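Local coordinates for fatty acid amide hydrolase (Candida albicans, PDB 6KVR), which probably hydrolyses monocarboxylic acid amides, fatty acid amides presumably among them, to the free carboxylate and ammonium, as a member of the amidase signature family, at residues H169-V173 against N214-G218; R200-P204 against S233-E237; Q205-D211 against T416-N422. One frame throughout, in Å; residues are numbered along the deposited sequence.

Contact 1 (H169-V173 against N214-G218)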
loop_
_atom_site.group_PDB
_atom_site.type_symbol
_atom_site.label_atom_id
_atom_site.label_comp_id
_atom_site.label_asym_id
_atom_site.label_seq_id
_atom_site.Cartn_x
_atom_site.Cartn_y
_atom_site.Cartn_z
ATOM N N HIS A 169 -19.501 -16.161 10.028
ATOM C CA HIS A 169 -20.123 -15.122 10.821
ATOM C C HIS A 169 -19.137 -14.181 11.485
ATOM O O HIS A 169 -19.553 -13.108 11.941
ATOM C CB HIS A 169 -21.040 -15.754 11.889
ATOM C CG HIS A 169 -20.355 -16.769 12.746
ATOM N ND1 HIS A 169 -19.311 -16.445 13.587
ATOM C CD2 HIS A 169 -20.558 -18.100 12.893
ATOM C CE1 HIS A 169 -18.900 -17.536 14.214
ATOM N NE2 HIS A 169 -19.648 -18.551 13.817
ATOM N N GLY A 170 -17.856 -14.538 11.551
ATOM C CA GLY A 170 -16.858 -13.638 12.117
ATOM C C GLY A 170 -17.112 -13.241 13.557
ATOM O O GLY A 170 -16.690 -12.151 13.977
ATOM N N GLY A 171 -17.807 -14.096 14.325
ATOM C CA GLY A 171 -18.182 -13.790 15.687
ATOM C C GLY A 171 -19.450 -12.970 15.862
ATOM O O GLY A 171 -19.840 -12.707 17.010
ATOM N N TYR A 172 -20.111 -12.559 14.777
ATOM C CA TYR A 172 -21.322 -11.742 14.852
ATOM C C TYR A 172 -22.535 -12.647 14.687
ATOM O O TYR A 172 -22.649 -13.359 13.682
ATOM C CB TYR A 172 -21.333 -10.652 13.779
ATOM C CG TYR A 172 -20.193 -9.657 13.869
ATOM C CD1 TYR A 172 -20.226 -8.610 14.788
ATOM C CD2 TYR A 172 -19.088 -9.761 13.034
ATOM C CE1 TYR A 172 -19.189 -7.686 14.868
ATOM C CE2 TYR A 172 -18.045 -8.857 13.115
ATOM C CZ TYR A 172 -18.101 -7.823 14.036
ATOM O OH TYR A 172 -17.072 -6.917 14.107
ATOM N N VAL A 173 -23.435 -12.639 15.673
ATOM C CA VAL A 173 -24.599 -13.521 15.574
ATOM C C VAL A 173 -25.461 -13.119 14.384
ATOM O O VAL A 173 -25.991 -13.977 13.666
ATOM C CB VAL A 173 -25.394 -13.526 16.894
ATOM C CG1 VAL A 173 -26.797 -14.106 16.674
ATOM C CG2 VAL A 173 -24.625 -14.341 17.938
ATOM N N ASN A 214 -17.168 -15.131 23.131
ATOM C CA ASN A 214 -18.181 -14.922 22.105
ATOM C C ASN A 214 -19.470 -15.624 22.533
ATOM O O ASN A 214 -19.470 -16.477 23.429
ATOM C CB ASN A 214 -17.705 -15.445 20.747
ATOM C CG ASN A 214 -17.595 -16.961 20.723
ATOM O OD1 ASN A 214 -18.590 -17.661 20.512
ATOM N ND2 ASN A 214 -16.385 -17.475 20.936
ATOM N N ASN A 215 -20.568 -15.269 21.868
ATOM C CA ASN A 215 -21.884 -15.789 22.212
ATOM C C ASN A 215 -22.205 -17.126 21.559
ATOM O O ASN A 215 -23.312 -17.630 21.751
ATOM C CB ASN A 215 -22.970 -14.775 21.840
ATOM C CG ASN A 215 -23.113 -13.689 22.885
ATOM O OD1 ASN A 215 -23.150 -13.975 24.084
ATOM N ND2 ASN A 215 -23.169 -12.439 22.446
ATOM N N PHE A 216 -21.292 -17.707 20.779
ATOM C CA PHE A 216 -21.564 -19.017 20.186
ATOM C C PHE A 216 -21.056 -20.139 21.092
ATOM O O PHE A 216 -21.829 -20.999 21.514
ATOM C CB PHE A 216 -20.909 -19.152 18.805
ATOM C CG PHE A 216 -21.449 -18.232 17.744
ATOM C CD1 PHE A 216 -21.024 -16.914 17.660
ATOM C CD2 PHE A 216 -22.305 -18.714 16.762
ATOM C CE1 PHE A 216 -21.488 -16.075 16.641
ATOM C CE2 PHE A 216 -22.763 -17.880 15.745
ATOM C CZ PHE A 216 -22.351 -16.565 15.686
ATOM N N THR A 217 -19.762 -20.125 21.406
ATOM C CA THR A 217 -19.098 -21.207 22.125
ATOM C C THR A 217 -18.460 -20.789 23.444
ATOM O O THR A 217 -17.845 -21.639 24.099
ATOM C CB THR A 217 -17.997 -21.822 21.249
ATOM O OG1 THR A 217 -17.049 -20.795 20.890
ATOM C CG2 THR A 217 -18.599 -22.430 19.983
ATOM N N GLY A 218 -18.532 -19.509 23.829
ATOM C CA GLY A 218 -17.974 -19.089 25.116
ATOM C C GLY A 218 -16.486 -18.793 25.032
ATOM O O GLY A 218 -16.039 -18.058 24.146
HETATM O O HOH W 1 -20.559 -13.508 19.759
#
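Two irregular loops of the amidase fold meet here at an aromatic stack: a type I' beta turn, H169 to Y172, faces an Asx turn headed by N214. The rings of H169 and F216 lie face to face, centroids 3.9 Å apart and planes at 13°. V173 extends the apolar patch, its CG2 3.8 Å from F216 CE1, and helix 20-40 packs on the same valine. H169 ND1 accepts from G171 N at 2.9 Å; N214 OD1 accepts from F216 N at 2.7 Å and T217 N at 2.9 Å. Positive phi at G170 and G171 makes the turn; G171 in particular has no room for a CB. Y172 turns away from F216, its hydroxyl bonding Q404 and its side chain about 5 Å from that of L207, a predicted substrate-binding residue, so the probable substrate pocket is adjacent. E413 takes V173 N and N215 ND2, one from each segment. One water bridges the two backbones directly, donating to G171 O at 3.0 Å and accepting from N215 N at 2.7 Å.

Contact 2 (R200-P204 against S233-E237)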
loop_
_atom_site.group_PDB
_atom_site.type_symbol
_atom_site.label_atom_id
_atom_site.label_comp_id
_atom_site.label_asym_id
_atom_site.label_seq_id
_atom_site.Cartn_x
_atom_site.Cartn_y
_atom_site.Cartn_z
ATOM N N ARG A 200 -12.504 -25.181 11.861
ATOM C CA ARG A 200 -12.481 -23.725 11.842
ATOM C C ARG A 200 -12.576 -23.256 13.282
ATOM O O ARG A 200 -13.451 -23.714 14.029
ATOM C CB ARG A 200 -13.627 -23.141 10.992
ATOM C CG ARG A 200 -13.524 -23.529 9.509
ATOM C CD ARG A 200 -14.805 -23.245 8.744
ATOM N NE ARG A 200 -14.960 -21.818 8.511
ATOM C CZ ARG A 200 -16.106 -21.237 8.186
ATOM N NH1 ARG A 200 -17.212 -21.941 8.037
ATOM N NH2 ARG A 200 -16.133 -19.921 7.975
ATOM N N THR A 201 -11.679 -22.353 13.665
ATOM C CA THR A 201 -11.368 -22.083 15.062
ATOM C C THR A 201 -12.026 -20.806 15.559
ATOM O O THR A 201 -12.415 -19.926 14.783
ATOM C CB THR A 201 -9.857 -21.987 15.256
ATOM O OG1 THR A 201 -9.304 -21.120 14.255
ATOM C CG2 THR A 201 -9.225 -23.371 15.131
ATOM N N SER A 202 -12.082 -20.694 16.883
ATOM C CA SER A 202 -12.852 -19.667 17.566
ATOM C C SER A 202 -12.149 -18.317 17.546
ATOM O O SER A 202 -10.943 -18.203 17.296
ATOM C CB SER A 202 -13.141 -20.070 19.013
ATOM O OG SER A 202 -11.916 -20.223 19.721
ATOM N N GLN A 203 -12.946 -17.293 17.835
ATOM C CA GLN A 203 -12.559 -15.893 17.802
ATOM C C GLN A 203 -13.538 -15.134 18.687
ATOM O O GLN A 203 -14.673 -15.577 18.870
ATOM C CB GLN A 203 -12.595 -15.352 16.368
ATOM C CG GLN A 203 -14.002 -15.381 15.807
ATOM C CD GLN A 203 -14.064 -15.736 14.345
ATOM O OE1 GLN A 203 -13.038 -15.821 13.659
ATOM N NE2 GLN A 203 -15.275 -15.966 13.856
ATOM N N PRO A 204 -13.132 -14.018 19.257
ATOM C CA PRO A 204 -14.058 -13.235 20.079
ATOM C C PRO A 204 -15.094 -12.492 19.246
ATOM O O PRO A 204 -14.884 -12.186 18.071
ATOM C CB PRO A 204 -13.133 -12.246 20.793
ATOM C CG PRO A 204 -11.989 -12.074 19.789
ATOM C CD PRO A 204 -11.767 -13.474 19.277
ATOM N N SER A 233 -7.225 -12.193 18.563
ATOM C CA SER A 233 -8.514 -12.740 18.180
ATOM C C SER A 233 -8.442 -14.067 17.407
ATOM O O SER A 233 -9.472 -14.675 17.159
ATOM C CB SER A 233 -9.301 -11.711 17.341
ATOM O OG SER A 233 -8.777 -11.580 16.025
ATOM N N SER A 234 -7.248 -14.526 17.021
ATOM C CA SER A 234 -7.108 -15.883 16.485
ATOM C C SER A 234 -7.010 -16.883 17.647
ATOM O O SER A 234 -6.004 -17.552 17.856
ATOM C CB SER A 234 -5.909 -15.984 15.542
ATOM O OG SER A 234 -5.800 -14.862 14.678
ATOM N N SER A 235 -8.092 -16.966 18.429
ATOM C CA SER A 235 -8.031 -17.677 19.706
ATOM C C SER A 235 -7.850 -19.179 19.520
ATOM O O SER A 235 -6.948 -19.788 20.116
ATOM C CB SER A 235 -9.298 -17.414 20.514
ATOM O OG SER A 235 -9.669 -16.061 20.409
ATOM N N GLY A 236 -8.725 -19.800 18.725
ATOM C CA GLY A 236 -8.652 -21.234 18.532
ATOM C C GLY A 236 -7.412 -21.662 17.787
ATOM O O GLY A 236 -6.941 -22.787 17.967
ATOM N N GLU A 237 -6.867 -20.787 16.932
ATOM C CA GLU A 237 -5.619 -21.117 16.243
ATOM C C GLU A 237 -4.475 -21.316 17.234
ATOM O O GLU A 237 -3.727 -22.288 17.138
ATOM C CB GLU A 237 -5.270 -20.044 15.205
ATOM C CG GLU A 237 -6.279 -20.012 14.058
ATOM C CD GLU A 237 -6.347 -21.356 13.350
ATOM O OE1 GLU A 237 -5.297 -22.037 13.278
ATOM O OE2 GLU A 237 -7.446 -21.761 12.920
HETATM O O HOH W 2 -8.719 -18.673 15.543
#
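Where strand 199-201 runs out, its end lies against the start of helix 235-243, with T201 CA only 4.5 Å from G236 CA. That closeness needs the glycine: a CB on G236 would clash with T201 CB and S202 N. T201, a p rotamer, points its side chain at the helix, and T201 OG1 donates to E237 OE2 at a very short 2.4 Å. E237 reaches it by folding back, chi1 and chi2 both m, while its OE1 bonds S156. G236 N donates to S202 O at 3.1 Å, and a water ties T201 OG1, S202 O and E237 N together. S202, chi1 p, sends OG to T220; Q203, also p, carries its amide away from the helix to E159. S235, chi1 m, sends OG to G231 O and keeps that OG 3.5 Å from P204 CD, which lies 3.6 Å from S233 CB. S233 follows a cis peptide bond, and its p rotamer takes OG to K158, while S234 OG bonds S257 O. K158, S233 and S257 are the predicted charge-relay and nucleophile residues, so the contact holds the middle serine of what is probably the Ser-cisSer-Lys triad of the amidase signature family.

Contact 3 (Q205-D211 against T416-N422); sequences QTLMHLD and TKLTKWN
H209 lays one face of its imidazole over L418, whose CB sits 3.5 Å from the ring centroid and 18° off its normal, a CH-pi contact. With chi1 m and chi2 near 180°, the ring reaches helix 417-423 and H209 NE2 donates to T419 OG1 at 2.9 Å. That hydroxyl in turn donates to Q205 OE1 at 2.7 Å, and Q205 OE1 also accepts from T416 N at 2.9 Å, at the N-cap position. Q205 must be extended, chi1 and chi2 both t, leaving NE2 for E413. Phi/psi run 79/-12 at T206, 63/19 at L207, -127/49 at M208 (modelled as selenomethionine) and -125/146 at H209; T206 OG1 closes an ST turn on M208 N at 3.2 Å. Nearest CA pairs are T206-T419 at 6.7 Å, H209-L418 at 6.3 Å and M208-N422 at 6.5 Å. N422, chi1 p, gives ND2 to L418 O in its own helix and, weakly, to T206 OG1, both at 3.2 Å; a water donates to M208 O (2.8 Å) and L418 O (3.0 Å). L207 faces away from the helix and M208 packs near I254; L207 and I254 are predicted substrate-binding residues, so the arrangement probably backs one wall of the amidase substrate site.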
loop_
_atom_site.group_PDB
_atom_site.type_symbol
_atom_site.label_atom_id
_atom_site.label_comp_id
_atom_site.label_asym_id
_atom_site.label_seq_id
_atom_site.Cartn_x
_atom_site.Cartn_y
_atom_site.Cartn_z
ATOM N N GLN A 205 -16.229 -12.201 19.886
ATOM C CA GLN A 205 -17.150 -11.191 19.381
ATOM C C GLN A 205 -16.425 -9.861 19.144
ATOM O O GLN A 205 -15.685 -9.380 20.013
ATOM C CB GLN A 205 -18.285 -11.032 20.396
ATOM C CG GLN A 205 -19.249 -9.890 20.166
ATOM C CD GLN A 205 -20.041 -9.585 21.442
ATOM O OE1 GLN A 205 -19.520 -8.976 22.383
ATOM N NE2 GLN A 205 -21.289 -10.021 21.482
ATOM N N THR A 206 -16.648 -9.276 17.960
ATOM C CA THR A 206 -16.078 -8.050 17.368
ATOM C C THR A 206 -14.687 -8.276 16.783
ATOM O O THR A 206 -14.199 -7.400 16.059
ATOM C CB THR A 206 -15.990 -6.829 18.321
ATOM O OG1 THR A 206 -14.877 -6.963 19.226
ATOM C CG2 THR A 206 -17.279 -6.611 19.116
ATOM N N LEU A 207 -14.029 -9.405 17.061
ATOM C CA LEU A 207 -12.666 -9.687 16.594
ATOM C C LEU A 207 -11.652 -8.700 17.151
ATOM O O LEU A 207 -10.587 -8.531 16.581
ATOM C CB LEU A 207 -12.567 -9.684 15.062
ATOM C CG LEU A 207 -13.587 -10.543 14.329
ATOM C CD1 LEU A 207 -13.325 -10.541 12.819
ATOM C CD2 LEU A 207 -13.573 -11.950 14.895
HETATM N N MSE A 208 -11.977 -8.004 18.228
HETATM C CA MSE A 208 -11.082 -7.009 18.808
HETATM C C MSE A 208 -10.874 -7.277 20.302
HETATM O O MSE A 208 -11.018 -6.383 21.138
HETATM C CB MSE A 208 -11.649 -5.596 18.577
HETATM C CG MSE A 208 -11.754 -5.190 17.103
HETATM SE SE MSE A 208 -9.889 -5.004 16.404
HETATM C CE MSE A 208 -9.540 -3.190 17.176
ATOM N N HIS A 209 -10.552 -8.529 20.619
ATOM C CA HIS A 209 -10.019 -8.913 21.916
ATOM C C HIS A 209 -8.704 -9.652 21.712
ATOM O O HIS A 209 -8.547 -10.424 20.763
ATOM C CB HIS A 209 -10.925 -9.892 22.739
ATOM C CG HIS A 209 -12.376 -9.538 22.813
ATOM N ND1 HIS A 209 -13.251 -10.219 23.643
ATOM C CD2 HIS A 209 -13.120 -8.605 22.171
ATOM C CE1 HIS A 209 -14.463 -9.714 23.515
ATOM N NE2 HIS A 209 -14.415 -8.741 22.622
ATOM N N LEU A 210 -7.780 -9.479 22.647
ATOM C CA LEU A 210 -6.693 -10.451 22.763
ATOM C C LEU A 210 -7.118 -11.649 23.610
ATOM O O LEU A 210 -6.366 -12.141 24.453
ATOM C CB LEU A 210 -5.441 -9.781 23.320
ATOM C CG LEU A 210 -4.809 -8.708 22.416
ATOM C CD1 LEU A 210 -3.398 -8.333 22.890
ATOM C CD2 LEU A 210 -4.784 -9.114 20.937
ATOM N N ASP A 211 -8.332 -12.133 23.354
ATOM C CA ASP A 211 -9.046 -13.161 24.112
ATOM C C ASP A 211 -10.161 -13.685 23.206
ATOM O O ASP A 211 -10.254 -13.284 22.042
ATOM C CB ASP A 211 -9.589 -12.585 25.423
ATOM C CG ASP A 211 -10.061 -13.657 26.379
ATOM O OD1 ASP A 211 -10.978 -13.369 27.185
ATOM O OD2 ASP A 211 -9.513 -14.792 26.325
ATOM N N THR A 416 -20.141 -8.564 25.194
ATOM C CA THR A 416 -19.105 -9.148 26.037
ATOM C C THR A 416 -18.324 -8.051 26.778
ATOM O O THR A 416 -18.302 -6.882 26.375
ATOM C CB THR A 416 -18.210 -10.007 25.138
ATOM O OG1 THR A 416 -18.847 -11.282 24.915
ATOM C CG2 THR A 416 -16.802 -10.154 25.653
ATOM N N LYS A 417 -17.694 -8.434 27.891
ATOM C CA LYS A 417 -16.933 -7.476 28.693
ATOM C C LYS A 417 -15.818 -6.812 27.881
ATOM O O LYS A 417 -15.671 -5.583 27.887
ATOM C CB LYS A 417 -16.347 -8.171 29.927
ATOM C CG LYS A 417 -15.444 -7.262 30.755
ATOM C CD LYS A 417 -14.732 -8.004 31.870
ATOM C CE LYS A 417 -13.508 -7.214 32.315
ATOM N NZ LYS A 417 -12.643 -8.023 33.199
ATOM N N LEU A 418 -15.000 -7.608 27.200
ATOM C CA LEU A 418 -13.916 -6.982 26.445
ATOM C C LEU A 418 -14.408 -6.312 25.172
ATOM O O LEU A 418 -13.638 -5.577 24.550
ATOM C CB LEU A 418 -12.808 -8.001 26.129
ATOM C CG LEU A 418 -12.005 -8.398 27.382
ATOM C CD1 LEU A 418 -10.796 -9.282 27.064
ATOM C CD2 LEU A 418 -11.583 -7.150 28.201
ATOM N N THR A 419 -15.671 -6.525 24.792
ATOM C CA THR A 419 -16.254 -5.802 23.665
ATOM C C THR A 419 -16.575 -4.372 24.072
ATOM O O THR A 419 -16.236 -3.424 23.354
ATOM C CB THR A 419 -17.511 -6.524 23.166
ATOM O OG1 THR A 419 -17.131 -7.630 22.345
ATOM C CG2 THR A 419 -18.406 -5.608 22.359
ATOM N N LYS A 420 -17.222 -4.208 25.230
ATOM C CA LYS A 420 -17.372 -2.890 25.839
ATOM C C LYS A 420 -16.021 -2.184 25.946
ATOM O O LYS A 420 -15.911 -0.980 25.698
ATOM C CB LYS A 420 -18.009 -3.036 27.223
ATOM C CG LYS A 420 -19.394 -3.700 27.218
ATOM C CD LYS A 420 -19.947 -3.842 28.648
ATOM C CE LYS A 420 -21.420 -4.226 28.660
ATOM N NZ LYS A 420 -21.933 -4.484 30.048
ATOM N N TRP A 421 -14.982 -2.933 26.307
ATOM C CA TRP A 421 -13.651 -2.359 26.431
ATOM C C TRP A 421 -13.165 -1.774 25.097
ATOM O O TRP A 421 -12.744 -0.614 25.037
ATOM C CB TRP A 421 -12.688 -3.434 26.960
ATOM C CG TRP A 421 -11.281 -2.982 27.056
ATOM C CD1 TRP A 421 -10.259 -3.300 26.203
ATOM C CD2 TRP A 421 -10.724 -2.092 28.036
ATOM N NE1 TRP A 421 -9.096 -2.679 26.605
ATOM C CE2 TRP A 421 -9.356 -1.924 27.719
ATOM C CE3 TRP A 421 -11.244 -1.428 29.150
ATOM C CZ2 TRP A 421 -8.500 -1.129 28.490
ATOM C CZ3 TRP A 421 -10.395 -0.630 29.911
ATOM C CH2 TRP A 421 -9.040 -0.488 29.577
ATOM N N ASN A 422 -13.197 -2.565 24.015
ATOM C CA ASN A 422 -12.607 -2.066 22.770
ATOM C C ASN A 422 -13.506 -1.057 22.065
ATOM O O ASN A 422 -13.003 -0.226 21.301
ATOM C CB ASN A 422 -12.250 -3.225 21.817
ATOM C CG ASN A 422 -13.444 -3.746 21.041
ATOM O OD1 ASN A 422 -13.931 -3.114 20.087
ATOM N ND2 ASN A 422 -13.921 -4.912 21.434
HETATM O O HOH W 3 -10.793 -5.989 23.864
#

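All three contacts are buried, but contact 2 lies deepest, its centre about 8 Å from the centre of the chain, against about 17 Å for the centre of contact 1 and 15 Å for that of contact 3. Residues 200-204 run directly into 205-211, so contacts 2 and 3 share one continuous piece of chain leaving strand 199-201; the loop 214-218 of contact 1 follows soon after. Q203 and L207 both pack against the turn at G170, and P204 against H209. The chemistry changes accordingly: an aromatic stack between two loops in contact 1, acid-hydroxyl bonding and a backbone bond between the loop leaving the strand and the helix start in contact 2, beside the predicted catalytic residues, and side-chain bonds relayed between loop and helix in contact 3.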